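Conserved hypothetical protein NMB0706 (Neisseria meningitidis, PDB 1RV9) is of unknown function but is probably a laccase-like multi-copper polyphenol oxidoreductase with an alpha-beta-beta-alpha architecture. Local coordinates at residues E189-F194 / A208-L212. Residues are numbered along the deposited sequence; the frame is centred on the assembly and turned at random.
Sequences EAATAF and ALARL
Leu-209 pushes its CD2 methyl against Ala-193, CB to CD2 3.5 Å, a carbon pair closer than usual van der Waals contact. Leu-209 CD2 also lies 3.9 Å from Ala-190 CB and 3.7 Å from Phe-194 CE1. With CG anti to its carbonyl carbon (chi1 -74°), Leu-209 brings both methyls to this ring, crossing the phenylalanine side chain at about a right angle; CD1 sits near CZ. One residue earlier on the helix, Ala-208 touches Ala-193 methyl to methyl, where the two backbones come nearest, CA to CA 5.5 Å. Ala-193, Leu-209 and Phe-194 thus form the tight part, with Ala-208 beside it.

Toward Glu-189 and Thr-192 the contact thins out and approaches solvent. Leu-212 reaches across chiefly with CD1, which rests on Ala-190 CA and lies 3.6 Å from the backbone O of Glu-189. Glu-189 O is gripped twice from within its own 3-10 turn, by the Thr-192 amide and by Thr-192 OG1 at 2.8 Å, the hydroxyl coming in almost in line with the carbonyl bond (173°). No hydrogen bond joins the two segments.

Apolar contact thus seats the 3-10 turn on helix 206-217. Helix 177-184 packs beside the contact, Phe-183 meeting Leu-209, Cys-184 touching Ala-190 and Phe-180 stacking edge-to-face with Phe-194, while strand 201-204 borders that ring through Phe-202 and Ala-204.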
# COMPACT_ATOMS: atom_id res chain seq x y z
N GLU A 189 -5.62 19.78 -11.08
CA GLU A 189 -6.45 19.70 -9.88
C GLU A 189 -5.68 19.12 -8.70
O GLU A 189 -6.09 19.27 -7.54
CB GLU A 189 -7.69 18.85 -10.14
CG GLU A 189 -7.39 17.44 -10.61
CD GLU A 189 -7.48 17.28 -12.12
OE1 GLU A 189 -6.88 18.10 -12.85
OE2 GLU A 189 -8.14 16.32 -12.58
N ALA A 190 -4.57 18.45 -8.98
CA ALA A 190 -3.75 17.84 -7.94
C ALA A 190 -3.12 18.88 -7.03
O ALA A 190 -2.64 18.56 -5.94
CB ALA A 190 -2.67 16.97 -8.57
N ALA A 191 -3.11 20.14 -7.47
CA ALA A 191 -2.53 21.21 -6.67
C ALA A 191 -3.26 21.35 -5.33
O ALA A 191 -2.70 21.85 -4.36
CB ALA A 191 -2.57 22.53 -7.44
N THR A 192 -4.51 20.91 -5.30
CA THR A 192 -5.30 21.00 -4.07
C THR A 192 -4.75 20.07 -3.00
O THR A 192 -5.08 20.21 -1.82
CB THR A 192 -6.78 20.63 -4.33
OG1 THR A 192 -6.86 19.31 -4.87
CG2 THR A 192 -7.40 21.61 -5.32
N ALA A 193 -3.92 19.11 -3.41
CA ALA A 193 -3.33 18.15 -2.48
C ALA A 193 -1.93 18.54 -2.01
O ALA A 193 -1.26 17.77 -1.33
CB ALA A 193 -3.31 16.76 -3.12
N PHE A 194 -1.48 19.73 -2.40
CA PHE A 194 -0.18 20.25 -2.00
C PHE A 194 -0.36 21.59 -1.32
O PHE A 194 -1.19 22.39 -1.74
CB PHE A 194 0.74 20.47 -3.21
CG PHE A 194 1.21 19.20 -3.87
CD1 PHE A 194 0.43 18.57 -4.83
CD2 PHE A 194 2.45 18.65 -3.53
CE1 PHE A 194 0.88 17.40 -5.44
CE2 PHE A 194 2.90 17.48 -4.14
CZ PHE A 194 2.12 16.86 -5.10
N ALA A 208 -5.11 12.53 -0.32
CA ALA A 208 -5.88 13.41 -1.20
C ALA A 208 -5.52 13.17 -2.66
O ALA A 208 -6.39 13.18 -3.53
CB ALA A 208 -5.63 14.86 -0.82
N LEU A 209 -4.24 12.96 -2.93
CA LEU A 209 -3.80 12.70 -4.30
C LEU A 209 -4.43 11.40 -4.78
O LEU A 209 -4.91 11.31 -5.91
CB LEU A 209 -2.27 12.61 -4.38
CG LEU A 209 -1.50 13.93 -4.27
CD1 LEU A 209 -0.01 13.64 -4.12
CD2 LEU A 209 -1.75 14.77 -5.52
N ALA A 210 -4.42 10.38 -3.93
CA ALA A 210 -5.00 9.09 -4.30
C ALA A 210 -6.50 9.21 -4.53
O ALA A 210 -7.03 8.64 -5.48
CB ALA A 210 -4.71 8.05 -3.23
N ARG A 211 -7.19 9.95 -3.66
CA ARG A 211 -8.64 10.12 -3.82
C ARG A 211 -8.97 10.80 -5.14
O ARG A 211 -9.93 10.42 -5.81
CB ARG A 211 -9.22 10.93 -2.66
CG ARG A 211 -9.18 10.23 -1.32
CD ARG A 211 -10.15 10.86 -0.32
NE ARG A 211 -9.90 10.39 1.04
CZ ARG A 211 -8.89 10.82 1.80
NH1 ARG A 211 -8.05 11.73 1.33
NH2 ARG A 211 -8.73 10.33 3.02
N LEU A 212 -8.18 11.81 -5.51
CA LEU A 212 -8.39 12.52 -6.76
C LEU A 212 -8.23 11.58 -7.95
O LEU A 212 -9.08 11.53 -8.85
CB LEU A 212 -7.39 13.67 -6.91
CG LEU A 212 -7.66 15.00 -6.20
CD1 LEU A 212 -6.45 15.91 -6.34
CD2 LEU A 212 -8.89 15.65 -6.81